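Local structure of cysteine hydrolase (3IRV) at residues Asp29-Phe34 and Tyr69-Val74; Lys166-Ser171 and Phe204-Thr209. The protein is probably a hydrolase of the isochorismatase-like cysteine hydrolase family, although its natural substrate is unassigned. All blocks are in the same frame, centred on the assembly; numbering follows the deposited sequence.

Contact 1. Residues Asp29-Phe34 and Tyr69-Val74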
# COMPACT_ATOMS: atom_id res chain seq x y z
N ASP A 29 -12.42 -6.57 7.30
CA ASP A 29 -12.26 -6.32 8.73
C ASP A 29 -13.46 -5.60 9.38
O ASP A 29 -13.27 -4.72 10.23
CB ASP A 29 -10.95 -5.56 8.98
CG ASP A 29 -9.72 -6.42 8.68
OD1 ASP A 29 -9.90 -7.61 8.35
OD2 ASP A 29 -8.60 -5.87 8.74
N MET A 30 -14.67 -5.99 8.99
CA MET A 30 -15.86 -5.45 9.67
C MET A 30 -16.13 -6.20 10.98
O MET A 30 -17.20 -6.80 11.20
CB MET A 30 -17.05 -5.33 8.71
CG MET A 30 -16.83 -4.23 7.63
SD MET A 30 -16.61 -2.53 8.25
CE MET A 30 -18.40 -2.17 8.62
N GLN A 31 -15.15 -6.08 11.87
CA GLN A 31 -15.10 -6.81 13.14
C GLN A 31 -15.49 -5.88 14.27
O GLN A 31 -15.34 -4.63 14.17
CB GLN A 31 -13.67 -7.32 13.38
CG GLN A 31 -13.21 -8.38 12.37
CD GLN A 31 -11.73 -8.57 12.39
OE1 GLN A 31 -11.02 -7.91 11.62
NE2 GLN A 31 -11.24 -9.42 13.30
N LYS A 32 -15.98 -6.46 15.38
CA LYS A 32 -16.43 -5.61 16.50
C LYS A 32 -15.33 -4.68 17.05
O LYS A 32 -15.61 -3.55 17.46
CB LYS A 32 -16.97 -6.50 17.63
CG LYS A 32 -18.19 -7.28 17.19
CD LYS A 32 -18.62 -8.31 18.23
CE LYS A 32 -20.05 -8.71 17.98
NZ LYS A 32 -20.40 -10.02 18.60
N VAL A 33 -14.08 -5.14 17.02
CA VAL A 33 -12.95 -4.36 17.51
C VAL A 33 -12.77 -3.00 16.75
O VAL A 33 -12.29 -2.01 17.35
CB VAL A 33 -11.66 -5.23 17.49
CG1 VAL A 33 -11.29 -5.59 16.06
CG2 VAL A 33 -10.51 -4.56 18.25
N PHE A 34 -13.20 -2.96 15.48
CA PHE A 34 -13.19 -1.71 14.68
C PHE A 34 -14.54 -0.99 14.63
O PHE A 34 -14.57 0.21 14.42
CB PHE A 34 -12.76 -2.00 13.24
CG PHE A 34 -11.42 -2.68 13.14
CD1 PHE A 34 -10.26 -1.97 13.38
CD2 PHE A 34 -11.33 -4.03 12.78
CE1 PHE A 34 -9.01 -2.61 13.28
CE2 PHE A 34 -10.12 -4.67 12.70
CZ PHE A 34 -8.95 -3.97 12.95
N TYR A 69 -15.35 -12.44 3.54
CA TYR A 69 -15.04 -11.55 4.66
C TYR A 69 -13.58 -11.75 5.06
O TYR A 69 -13.14 -12.88 5.16
CB TYR A 69 -15.89 -11.91 5.87
CG TYR A 69 -17.36 -11.67 5.72
CD1 TYR A 69 -17.95 -10.55 6.32
CD2 TYR A 69 -18.20 -12.60 5.02
CE1 TYR A 69 -19.34 -10.32 6.22
CE2 TYR A 69 -19.58 -12.37 4.91
CZ TYR A 69 -20.14 -11.23 5.52
OH TYR A 69 -21.53 -11.06 5.41
N LEU A 70 -12.86 -10.66 5.27
CA LEU A 70 -11.52 -10.75 5.87
C LEU A 70 -11.65 -10.44 7.35
O LEU A 70 -12.45 -9.56 7.75
CB LEU A 70 -10.58 -9.71 5.27
CG LEU A 70 -10.40 -9.80 3.76
CD1 LEU A 70 -9.37 -8.78 3.33
CD2 LEU A 70 -10.00 -11.22 3.33
N ARG A 71 -10.90 -11.16 8.18
CA ARG A 71 -10.80 -10.84 9.60
C ARG A 71 -9.34 -10.76 9.99
O ARG A 71 -8.56 -11.65 9.63
CB ARG A 71 -11.48 -11.92 10.45
CG ARG A 71 -12.95 -12.15 10.10
CD ARG A 71 -13.64 -13.14 11.08
NE ARG A 71 -12.90 -14.41 11.14
CZ ARG A 71 -13.26 -15.45 11.89
NH1 ARG A 71 -14.34 -15.37 12.64
NH2 ARG A 71 -12.52 -16.56 11.89
N HIS A 72 -8.97 -9.71 10.73
CA HIS A 72 -7.63 -9.60 11.25
C HIS A 72 -7.61 -10.30 12.60
O HIS A 72 -8.24 -9.83 13.56
CB HIS A 72 -7.24 -8.13 11.39
CG HIS A 72 -5.78 -7.91 11.61
ND1 HIS A 72 -5.20 -6.65 11.60
CD2 HIS A 72 -4.76 -8.79 11.81
CE1 HIS A 72 -3.90 -6.77 11.80
NE2 HIS A 72 -3.61 -8.05 11.93
N ILE A 73 -6.93 -11.44 12.66
CA ILE A 73 -6.95 -12.31 13.84
C ILE A 73 -5.55 -12.93 13.99
O ILE A 73 -4.97 -13.41 12.99
CB ILE A 73 -7.98 -13.44 13.67
CG1 ILE A 73 -9.41 -12.90 13.61
CG2 ILE A 73 -7.88 -14.43 14.86
CD1 ILE A 73 -10.47 -13.98 13.54
N VAL A 74 -5.03 -12.90 15.23
CA VAL A 74 -3.74 -13.54 15.55
C VAL A 74 -3.95 -14.58 16.65
O VAL A 74 -5.01 -14.62 17.29
CB VAL A 74 -2.67 -12.51 15.96
CG1 VAL A 74 -2.49 -11.44 14.85
CG2 VAL A 74 -3.09 -11.82 17.28
O HOH W 1 -15.03 -8.61 7.51
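This buried, mainly polar contact lies at the C-terminal ends of the strands of a parallel sheet, where the chain leaving strand 23-28 bends across the end of the neighbouring strand 66-72. Asp29 turns in the left-handed region of backbone space, and its amide N still reaches Leu70 O at 3.0 Å, a bent bond with the donor above the carbonyl plane. A water extends this link, accepting a hydrogen bond from Met30 N and donating one to Leu70 O at 2.8 Å, so that carbonyl is gripped twice.

Gln31, the N-cap residue of helix 32-35, carries the side-chain part. With CG beside its own backbone N and the chain extended beyond, it brings both ends of its carboxamide to the backbone of a single residue, His72. His72 N donates to Gln31 OE1 at 2.9 Å, while Gln31 NE2 returns an almost straight bond (179°) to His72 O at 3.0 Å, with the oxygen in the amide plane. The second proton of NE2 is directed to Val102 O, so the amide rotation is fixed by three bonds, and the ring of Phe34 meets OE1 with its edge.

Asp29 OD1 approaches His72 N to 3.3 Å, but at a poor angle for bonding; OD2 rests 3.7 Å from His72 CB. The side chains of Asp29 and His72 cross obliquely, their carboxylate and imidazole planes 23° apart.

OD2 forms a salt bridge with Lys119, a pairing consistent with the Asp and Lys of the Asp-Lys-Cys catalytic triad known in isochorismatase-like cysteine hydrolases. The lysine would stabilise the aspartate as an anion, while the bond from Asp29 N to Leu70 O ties the backbone of this residue to the strand end.

Contact 2. Residues Lys166-Ser171 and Phe204-Thr209; sequences KVIALS and FGEVTT
Strands 166-170 and 206-208 run parallel, their axes 4.6 Å apart at closest approach and inclined by 30°. Ile168, Ala169 and Leu170 stand beside Glu206, Val207 and Thr208 in turn. The hydrogen-bond ladder starts with Glu206 N to Val167 O (2.9 Å), continues through Ala169, whose N donates to Glu206 O (2.8 Å) and whose O accepts from Thr208 N, and closes with Ser171 N on Thr208 O (2.9 Å). The first three bonds point nearly along their C=O axes; the last comes from above the carbonyl plane, where the chain turns a corner at Ser171. At the other end, Gly205 leaves helix 189-204 with a positive phi, and a water bridges Val167 N and Phe204 O.

The connection passes the short strand 174-175 and then helix 189-204, a beta-alpha-beta crossover between adjacent parallel strands of the isochorismatase-like alpha/beta fold, with 206-208 at the edge of the subunit's sheet. That helix packs Ile200 and Ala201 against Val207, on the face Val207 shares with Ala169. Val207 CG1, anti to its backbone N, meets Ser171 CB at 3.7 Å, and Phe184 of the second subunit packs on both residues.

On the face of Ile168, Leu170, Glu206 and Thr208, the side chains of Ile168 and Glu206 lie alongside each other. Glu206 is extended, with CG anti to its backbone N (chi1 175°), and its OE1 passes 3.6 Å from Ile168 CG1. Its charged end is buried but well met: OE2 bridges Arg15 and Arg216, and OE1 accepts from Trp16 N. Thr208 turns its methyl CG2 against Ile168 CG2 at 3.7 Å and, more loosely, toward Leu170 CD2, while the hydroxyl of Thr209 caps the following helix at Glu212 N.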
# COMPACT_ATOMS: atom_id res chain seq x y z
N LYS A 166 -8.54 -6.89 -11.35
CA LYS A 166 -9.27 -5.67 -11.65
C LYS A 166 -9.99 -5.27 -10.36
O LYS A 166 -10.94 -5.95 -9.91
CB LYS A 166 -10.24 -5.96 -12.80
CG LYS A 166 -9.51 -6.53 -14.04
CD LYS A 166 -10.47 -6.98 -15.14
CE LYS A 166 -9.68 -7.40 -16.37
NZ LYS A 166 -10.44 -8.31 -17.28
N VAL A 167 -9.55 -4.17 -9.75
CA VAL A 167 -10.05 -3.81 -8.42
C VAL A 167 -11.00 -2.61 -8.49
O VAL A 167 -10.70 -1.61 -9.15
CB VAL A 167 -8.88 -3.48 -7.46
CG1 VAL A 167 -9.42 -3.22 -6.03
CG2 VAL A 167 -7.88 -4.62 -7.42
N ILE A 168 -12.14 -2.74 -7.81
CA ILE A 168 -13.12 -1.65 -7.68
C ILE A 168 -13.21 -1.32 -6.20
O ILE A 168 -13.54 -2.20 -5.39
CB ILE A 168 -14.51 -2.08 -8.13
CG1 ILE A 168 -14.49 -2.54 -9.59
CG2 ILE A 168 -15.48 -0.92 -7.94
CD1 ILE A 168 -15.79 -3.17 -10.05
N ALA A 169 -12.88 -0.07 -5.85
CA ALA A 169 -13.05 0.41 -4.47
C ALA A 169 -14.33 1.23 -4.38
O ALA A 169 -14.59 2.09 -5.23
CB ALA A 169 -11.86 1.28 -4.02
N LEU A 170 -15.12 0.97 -3.35
CA LEU A 170 -16.40 1.70 -3.19
C LEU A 170 -16.18 2.96 -2.33
O LEU A 170 -15.83 2.88 -1.13
CB LEU A 170 -17.43 0.77 -2.55
CG LEU A 170 -17.74 -0.47 -3.41
CD1 LEU A 170 -18.80 -1.30 -2.70
CD2 LEU A 170 -18.18 -0.07 -4.80
N SER A 171 -16.37 4.13 -2.94
CA SER A 171 -16.16 5.40 -2.26
C SER A 171 -17.00 5.60 -1.00
O SER A 171 -16.53 6.23 -0.04
CB SER A 171 -16.38 6.57 -3.23
OG SER A 171 -17.69 6.52 -3.72
N PHE A 204 -4.45 2.55 -8.95
CA PHE A 204 -4.68 1.13 -8.63
C PHE A 204 -5.91 0.48 -9.25
O PHE A 204 -5.93 -0.75 -9.36
CB PHE A 204 -4.76 0.88 -7.10
CG PHE A 204 -3.61 1.47 -6.31
CD1 PHE A 204 -2.29 1.31 -6.72
CD2 PHE A 204 -3.87 2.16 -5.12
CE1 PHE A 204 -1.23 1.84 -5.98
CE2 PHE A 204 -2.82 2.71 -4.38
CZ PHE A 204 -1.51 2.56 -4.82
N GLY A 205 -6.94 1.24 -9.59
CA GLY A 205 -8.13 0.61 -10.19
C GLY A 205 -9.29 1.59 -10.31
O GLY A 205 -9.07 2.77 -10.61
N GLU A 206 -10.50 1.08 -10.09
CA GLU A 206 -11.71 1.90 -10.25
C GLU A 206 -12.19 2.37 -8.88
O GLU A 206 -12.13 1.62 -7.91
CB GLU A 206 -12.84 1.07 -10.87
CG GLU A 206 -14.15 1.85 -10.92
CD GLU A 206 -15.28 1.18 -11.67
OE1 GLU A 206 -15.16 -0.01 -12.08
OE2 GLU A 206 -16.30 1.89 -11.87
N VAL A 207 -12.70 3.59 -8.81
CA VAL A 207 -13.49 4.01 -7.65
C VAL A 207 -14.93 4.30 -8.13
O VAL A 207 -15.11 5.02 -9.13
CB VAL A 207 -12.89 5.26 -6.96
CG1 VAL A 207 -13.78 5.70 -5.77
CG2 VAL A 207 -11.48 4.94 -6.44
N THR A 208 -15.92 3.71 -7.47
CA THR A 208 -17.31 4.03 -7.78
C THR A 208 -18.14 3.88 -6.52
O THR A 208 -17.60 3.57 -5.46
CB THR A 208 -17.87 3.14 -8.94
OG1 THR A 208 -19.13 3.66 -9.39
CG2 THR A 208 -18.05 1.70 -8.49
N THR A 209 -19.45 4.16 -6.62
CA THR A 209 -20.32 4.04 -5.45
C THR A 209 -20.91 2.65 -5.32
O THR A 209 -21.03 1.89 -6.32
CB THR A 209 -21.50 5.03 -5.49
OG1 THR A 209 -22.29 4.75 -6.65
CG2 THR A 209 -20.98 6.46 -5.55
O HOH W 2 -7.25 -2.97 -10.68

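From the N terminus, the chain runs through strand 23-28, and contact 1 closes the first loop: residues 35-68, with helix 50-62, lead round until strand 66-72 comes in beside the end of the first strand. The chain then builds strand 115-119 and strand 141-147 before contact 2 opens at 166-171. That contact closes a second loop, containing helix 189-204, when strand 206-208 arrives. The two loops follow one another without nesting or crossing. Both contacts reach the same parallel sheet, yet they lie on opposite sides of the chain's centre, with contact centres about 21 Å apart, strands 23-28 and 141-147 running between 66-72 and 166-170.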